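Local atomic coordinates of NADP-dependent 2-hydroxyacid dehydrogenase (Rhizobium etli, PDB entry 4XCV), a protein that probably catalyses the NADPH-dependent interconversion of 2-oxoacids and D-2-hydroxyacids, and binds NADPH in its Rossmann-type nucleotide-binding domain. Residues V166-S170 with F190-T194; Q227-A233 with L253-D259. One frame throughout, in Å; residues are numbered along the deposited sequence.

Contact 1: residues V166-S170 with F190-T194; sequences VIGWS and FLAKT. With NDP (NADPH dihydro-nicotinamide-adenine-dinucleotide phosphate), chain B.
W169 sets its CB squarely over the F190 ring: the carbon stands 3.5 Å from the ring centroid and 7° off the normal, a CH-pi contact. With CG anti to the backbone N (chi1 178°), the indole runs on from there away from F190-T194 and toward the cofactor, where CZ3 comes within 3.2 Å of adenine C2A, the atom that lies over one face of the indole. The W169 and F190 rings meet obliquely, and the indole NE1 is held by A184 O. On the other face of the F190 ring sits T194 OG1, which donates to F190 O from above the carbonyl plane at 2.9 Å; K193 N reaches the same oxygen from the opposite face. W169 and I167 belong to strand 165-169, the second of the Rossmann-type sheet, with the C-terminal part of helix 187-192 laid against it. I167 works further back along the strand. Its CG1, in the crowded position between backbone N and carbonyl carbon (chi1 62°), lies 3.7 Å from F190 CE1, and CD1, at the end of the extended side chain, reaches K193 CB at 3.6 Å and also T194 OG1. In the conformer described, K193 NZ forms a salt bridge with E180 on the neighbouring strand.

Contact 2: residues Q227-A233 with L253-D259; sequences QPVFINA and LGGASLD. With NDP (NADPH dihydro-nicotinamide-adenine-dinucleotide phosphate), chain B.
F230 bonds to strand 255-258 through both its N and its O: the N donates to G255 O at 3.2 Å, and the O accepts from S257 N at 2.9 Å. Two residues on, N232 repeats the pattern, its N giving to S257 O and its O taking D259 N at 3.1 Å, nearly along the C=O axis. Ahead of the two strands, G254 N gives P228 O a short bond of 2.7 Å, whereas G255 N is buried with no partner. These are adjacent parallel strands of the Rossmann-type sheet, joined through helix 241-250 as a beta-alpha-beta unit. On the face toward helix 241-250, F230 CE2 meets L258 CD2 at 3.7 Å, the two side chains crossing at about a right angle, and F230 CB packs on L253 CD1. On the other face, I231 sets CG1 and CG2 against S257 CB, while S257 OG is bonded to Q110 and H114. With an alanine at I231, CG1, CG2 and CD1 would go, which is likely to leave a gap beside S257 CB and cost W106 of helix 100-116 part of its apolar contact. N232 ND2 is taken by Q239 OE1 and R235 O. At the C-terminal ends, the carboxamide N7N of NADPH donates to both A233 O (2.9 Å) and D259 OD2 (3.0 Å); D259 OD1 is held by T281 and the D284 amide.

In the fold
Both contacts are largely buried and belong to the same seven-stranded parallel sheet, their centres about 15 Å apart. Contact 1 joins a strand to the last part of a helix through side chains, with aromatic and aliphatic surfaces and with K193 its partly exposed member. Contact 2 joins two neighbouring strands, so backbone bonds carry it and apolar side chains share both faces with N232 and S257; Q227 marks its exposed end. The two divide the cofactor between them: 166-170 meets the adenine half by ring packing, while 227-233 and 253-259 grip the nicotinamide carboxamide with directed hydrogen bonds. Strands 142-146 and 196-199 lie between them in the sheet.

Contact 1: residues V166-S170 with F190-T194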
# COMPACT_ATOMS: atom_id res chain seq x y z
N VAL A 166 4.01 -8.13 12.46
CA VAL A 166 4.00 -9.26 11.56
C VAL A 166 4.51 -10.49 12.27
O VAL A 166 5.49 -10.43 12.98
CB VAL A 166 4.88 -8.98 10.31
CG1 VAL A 166 4.81 -10.14 9.33
CG2 VAL A 166 4.47 -7.66 9.63
N ILE A 167 3.83 -11.61 12.03
CA ILE A 167 4.27 -12.92 12.50
C ILE A 167 4.26 -13.86 11.29
O ILE A 167 3.61 -13.57 10.29
CB ILE A 167 3.42 -13.45 13.66
CG1 ILE A 167 1.97 -13.65 13.27
CG2 ILE A 167 3.54 -12.50 14.83
CD1 ILE A 167 1.06 -14.22 14.35
N GLY A 168 5.00 -14.98 11.37
CA GLY A 168 5.05 -15.90 10.25
C GLY A 168 4.94 -17.34 10.64
O GLY A 168 5.20 -17.74 11.78
N TRP A 169 4.53 -18.13 9.65
CA TRP A 169 4.32 -19.55 9.83
C TRP A 169 4.87 -20.26 8.59
O TRP A 169 4.64 -19.84 7.46
CB TRP A 169 2.83 -19.82 10.01
CG TRP A 169 2.44 -21.27 10.17
CD1 TRP A 169 2.44 -21.98 11.34
CD2 TRP A 169 1.93 -22.16 9.17
NE1 TRP A 169 1.93 -23.25 11.13
CE2 TRP A 169 1.62 -23.38 9.80
CE3 TRP A 169 1.66 -22.06 7.81
CZ2 TRP A 169 1.05 -24.46 9.13
CZ3 TRP A 169 1.09 -23.12 7.17
CH2 TRP A 169 0.79 -24.30 7.80
N SER A 170 5.60 -21.34 8.82
CA SER A 170 6.15 -22.16 7.72
C SER A 170 6.38 -23.54 8.22
O SER A 170 6.22 -23.83 9.40
CB SER A 170 7.41 -21.53 7.16
OG SER A 170 8.39 -21.28 8.13
N PHE A 190 -0.65 -19.63 16.10
CA PHE A 190 -0.37 -18.59 15.12
C PHE A 190 -1.68 -17.98 14.65
O PHE A 190 -1.79 -16.76 14.60
CB PHE A 190 0.41 -19.20 13.96
CG PHE A 190 0.43 -18.39 12.69
CD1 PHE A 190 1.41 -17.42 12.44
CD2 PHE A 190 -0.53 -18.61 11.70
CE1 PHE A 190 1.39 -16.73 11.23
CE2 PHE A 190 -0.52 -17.91 10.51
CZ PHE A 190 0.43 -16.97 10.29
N LEU A 191 -2.68 -18.80 14.33
CA LEU A 191 -3.96 -18.24 13.86
C LEU A 191 -4.64 -17.35 14.90
O LEU A 191 -5.17 -16.27 14.59
CB LEU A 191 -4.93 -19.35 13.46
CG LEU A 191 -4.55 -20.15 12.22
CD1 LEU A 191 -5.46 -21.37 12.08
CD2 LEU A 191 -4.62 -19.31 10.98
N ALA A 192 -4.55 -17.76 16.15
CA ALA A 192 -5.17 -17.00 17.23
C ALA A 192 -4.59 -15.62 17.46
O ALA A 192 -5.26 -14.77 18.06
CB ALA A 192 -5.08 -17.81 18.52
N LYS A 193 -3.37 -15.40 16.98
CA LYS A 193 -2.69 -14.11 17.04
C LYS A 193 -2.86 -13.26 15.80
O LYS A 193 -2.39 -12.14 15.78
CB LYS A 193 -1.16 -14.34 17.21
CG LYS A 193 -0.72 -14.98 18.51
CD LYS A 193 0.75 -15.41 18.51
CE LYS A 193 1.74 -14.27 18.30
NZ LYS A 193 1.98 -13.47 19.53
N THR A 194 -3.48 -13.80 14.77
CA THR A 194 -3.52 -13.18 13.44
C THR A 194 -4.83 -12.42 13.19
O THR A 194 -5.91 -12.99 13.31
CB THR A 194 -3.31 -14.24 12.36
OG1 THR A 194 -2.02 -14.82 12.52
CG2 THR A 194 -3.40 -13.65 10.99
PA NDP B . 8.79 -21.10 -1.70
O1A NDP B . 10.00 -20.22 -1.73
O2A NDP B . 8.89 -22.56 -2.10
O5B NDP B . 8.20 -21.01 -0.21
C5B NDP B . 7.12 -21.86 0.17
C4B NDP B . 6.84 -21.61 1.63
O4B NDP B . 5.68 -22.35 1.98
C3B NDP B . 7.97 -22.05 2.52
O3B NDP B . 8.12 -21.14 3.63
C2B NDP B . 7.47 -23.39 2.98
O2B NDP B . 7.98 -23.83 4.27
C1B NDP B . 5.97 -23.11 3.12
N9A NDP B . 5.16 -24.33 3.14
C8A NDP B . 5.09 -25.24 2.15
N7A NDP B . 4.32 -26.29 2.56
C5A NDP B . 3.95 -26.02 3.85
C6A NDP B . 3.24 -26.72 4.82
N6A NDP B . 2.68 -27.90 4.55
N1A NDP B . 3.09 -26.16 6.02
C2A NDP B . 3.63 -24.95 6.30
N3A NDP B . 4.34 -24.22 5.43
C4A NDP B . 4.47 -24.79 4.21
O3 NDP B . 7.62 -20.47 -2.59
PN NDP B . 7.39 -18.94 -3.03
O1N NDP B . 7.42 -18.11 -1.79
O2N NDP B . 8.31 -18.56 -4.09
O5D NDP B . 5.95 -19.03 -3.67
C5D NDP B . 4.84 -19.53 -2.91
C4D NDP B . 3.73 -19.88 -3.91
O4D NDP B . 3.18 -18.70 -4.46
C3D NDP B . 4.17 -20.66 -5.13
O3D NDP B . 4.25 -22.07 -4.85
C2D NDP B . 3.12 -20.33 -6.17
O2D NDP B . 2.10 -21.36 -6.16
C1D NDP B . 2.49 -19.06 -5.67
N1N NDP B . 2.59 -17.90 -6.56
C2N NDP B . 1.47 -17.19 -6.90
C3N NDP B . 1.52 -16.18 -7.81
C7N NDP B . 0.36 -15.39 -8.15
O7N NDP B . 0.42 -14.76 -9.23
N7N NDP B . -0.71 -15.29 -7.39
C4N NDP B . 2.81 -15.77 -8.39
C5N NDP B . 3.93 -16.57 -7.92
C6N NDP B . 3.84 -17.59 -7.09
P2B NDP B . 9.58 -24.02 4.48
O1X NDP B . 9.71 -24.71 5.79
O2X NDP B . 10.04 -24.85 3.30
O3X NDP B . 10.18 -22.68 4.41

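Contact 2: residues Q227-A233 with L253-D259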
# COMPACT_ATOMS: atom_id res chain seq x y z
N GLN A 227 -13.13 -7.81 12.95
CA GLN A 227 -13.23 -9.16 12.40
C GLN A 227 -12.00 -9.40 11.54
O GLN A 227 -11.53 -8.48 10.87
CB GLN A 227 -14.49 -9.33 11.58
CG GLN A 227 -15.78 -9.17 12.39
CD GLN A 227 -17.00 -8.78 11.54
OE1 GLN A 227 -16.92 -7.91 10.67
NE2 GLN A 227 -18.15 -9.38 11.84
N PRO A 228 -11.45 -10.61 11.59
CA PRO A 228 -10.23 -10.87 10.84
C PRO A 228 -10.44 -11.01 9.34
O PRO A 228 -11.55 -11.17 8.85
CB PRO A 228 -9.73 -12.18 11.45
CG PRO A 228 -10.98 -12.88 11.87
CD PRO A 228 -11.92 -11.80 12.30
N VAL A 229 -9.34 -10.87 8.61
CA VAL A 229 -9.35 -10.84 7.14
C VAL A 229 -8.51 -11.96 6.56
O VAL A 229 -7.46 -12.28 7.10
CB VAL A 229 -8.80 -9.48 6.68
CG1 VAL A 229 -8.62 -9.39 5.18
CG2 VAL A 229 -9.74 -8.38 7.14
N PHE A 230 -8.99 -12.53 5.45
CA PHE A 230 -8.30 -13.59 4.74
C PHE A 230 -7.79 -13.09 3.39
O PHE A 230 -8.58 -12.65 2.57
CB PHE A 230 -9.23 -14.79 4.52
CG PHE A 230 -8.62 -15.89 3.69
CD1 PHE A 230 -7.43 -16.48 4.08
CD2 PHE A 230 -9.21 -16.26 2.53
CE1 PHE A 230 -6.87 -17.49 3.28
CE2 PHE A 230 -8.66 -17.25 1.75
CZ PHE A 230 -7.52 -17.86 2.13
N ILE A 231 -6.47 -13.23 3.16
CA ILE A 231 -5.85 -12.84 1.93
C ILE A 231 -5.14 -14.07 1.35
O ILE A 231 -4.41 -14.74 2.09
CB ILE A 231 -4.87 -11.68 2.14
CG1 ILE A 231 -5.64 -10.46 2.70
CG2 ILE A 231 -4.11 -11.36 0.86
CD1 ILE A 231 -4.77 -9.23 2.90
N ASN A 232 -5.35 -14.40 0.07
CA ASN A 232 -4.63 -15.51 -0.58
C ASN A 232 -4.16 -15.11 -1.95
O ASN A 232 -4.95 -14.67 -2.78
CB ASN A 232 -5.53 -16.74 -0.69
CG ASN A 232 -4.77 -17.98 -1.14
OD1 ASN A 232 -3.54 -18.04 -1.05
ND2 ASN A 232 -5.51 -18.98 -1.59
N ALA A 233 -2.85 -15.25 -2.16
CA ALA A 233 -2.26 -15.15 -3.50
C ALA A 233 -1.33 -16.30 -3.79
O ALA A 233 -0.47 -16.18 -4.65
CB ALA A 233 -1.53 -13.81 -3.67
N LEU A 253 -15.30 -13.73 9.08
CA LEU A 253 -14.32 -12.91 8.38
C LEU A 253 -14.93 -11.56 8.15
O LEU A 253 -16.11 -11.44 7.76
CB LEU A 253 -13.93 -13.51 7.04
CG LEU A 253 -13.10 -14.79 7.09
CD1 LEU A 253 -12.91 -15.33 5.68
CD2 LEU A 253 -11.76 -14.58 7.74
N GLY A 254 -14.12 -10.53 8.42
CA GLY A 254 -14.51 -9.16 8.10
C GLY A 254 -14.37 -8.83 6.63
O GLY A 254 -15.05 -7.92 6.15
N GLY A 255 -13.60 -9.61 5.89
CA GLY A 255 -13.40 -9.39 4.48
C GLY A 255 -12.30 -10.31 3.99
O GLY A 255 -11.79 -11.19 4.70
N ALA A 256 -11.97 -10.12 2.72
CA ALA A 256 -10.96 -10.96 2.06
C ALA A 256 -10.38 -10.24 0.89
O ALA A 256 -10.97 -9.34 0.32
CB ALA A 256 -11.56 -12.29 1.62
N SER A 257 -9.18 -10.67 0.49
CA SER A 257 -8.60 -10.30 -0.80
C SER A 257 -8.08 -11.55 -1.44
O SER A 257 -7.29 -12.29 -0.83
CB SER A 257 -7.44 -9.32 -0.65
OG SER A 257 -7.90 -8.09 -0.13
N LEU A 258 -8.48 -11.79 -2.69
CA LEU A 258 -8.15 -13.02 -3.38
C LEU A 258 -7.63 -12.76 -4.76
O LEU A 258 -8.29 -12.08 -5.53
CB LEU A 258 -9.40 -13.91 -3.47
CG LEU A 258 -10.08 -14.26 -2.15
CD1 LEU A 258 -11.45 -14.89 -2.36
CD2 LEU A 258 -9.25 -15.19 -1.27
N ASP A 259 -6.46 -13.32 -5.08
CA ASP A 259 -5.94 -13.29 -6.44
C ASP A 259 -6.05 -14.62 -7.13
O ASP A 259 -5.80 -14.71 -8.35
CB ASP A 259 -4.44 -12.93 -6.42
CG ASP A 259 -3.89 -12.66 -7.79
OD1 ASP A 259 -4.37 -11.75 -8.51
OD2 ASP A 259 -2.89 -13.32 -8.18
PA NDP B . 8.79 -21.10 -1.70
O1A NDP B . 10.00 -20.22 -1.73
O2A NDP B . 8.89 -22.56 -2.10
O5B NDP B . 8.20 -21.01 -0.21
C5B NDP B . 7.12 -21.86 0.17
C4B NDP B . 6.84 -21.61 1.63
O4B NDP B . 5.68 -22.35 1.98
C3B NDP B . 7.97 -22.05 2.52
O3B NDP B . 8.12 -21.14 3.63
C2B NDP B . 7.47 -23.39 2.98
O2B NDP B . 7.98 -23.83 4.27
C1B NDP B . 5.97 -23.11 3.12
N9A NDP B . 5.16 -24.33 3.14
C8A NDP B . 5.09 -25.24 2.15
N7A NDP B . 4.32 -26.29 2.56
C5A NDP B . 3.95 -26.02 3.85
C6A NDP B . 3.24 -26.72 4.82
N6A NDP B . 2.68 -27.90 4.55
N1A NDP B . 3.09 -26.16 6.02
C2A NDP B . 3.63 -24.95 6.30
N3A NDP B . 4.34 -24.22 5.43
C4A NDP B . 4.47 -24.79 4.21
O3 NDP B . 7.62 -20.47 -2.59
PN NDP B . 7.39 -18.94 -3.03
O1N NDP B . 7.42 -18.11 -1.79
O2N NDP B . 8.31 -18.56 -4.09
O5D NDP B . 5.95 -19.03 -3.67
C5D NDP B . 4.84 -19.53 -2.91
C4D NDP B . 3.73 -19.88 -3.91
O4D NDP B . 3.18 -18.70 -4.46
C3D NDP B . 4.17 -20.66 -5.13
O3D NDP B . 4.25 -22.07 -4.85
C2D NDP B . 3.12 -20.33 -6.17
O2D NDP B . 2.10 -21.36 -6.16
C1D NDP B . 2.49 -19.06 -5.67
N1N NDP B . 2.59 -17.90 -6.56
C2N NDP B . 1.47 -17.19 -6.90
C3N NDP B . 1.52 -16.18 -7.81
C7N NDP B . 0.36 -15.39 -8.15
O7N NDP B . 0.42 -14.76 -9.23
N7N NDP B . -0.71 -15.29 -7.39
C4N NDP B . 2.81 -15.77 -8.39
C5N NDP B . 3.93 -16.57 -7.92
C6N NDP B . 3.84 -17.59 -7.09
P2B NDP B . 9.58 -24.02 4.48
O1X NDP B . 9.71 -24.71 5.79
O2X NDP B . 10.04 -24.85 3.30
O3X NDP B . 10.18 -22.68 4.41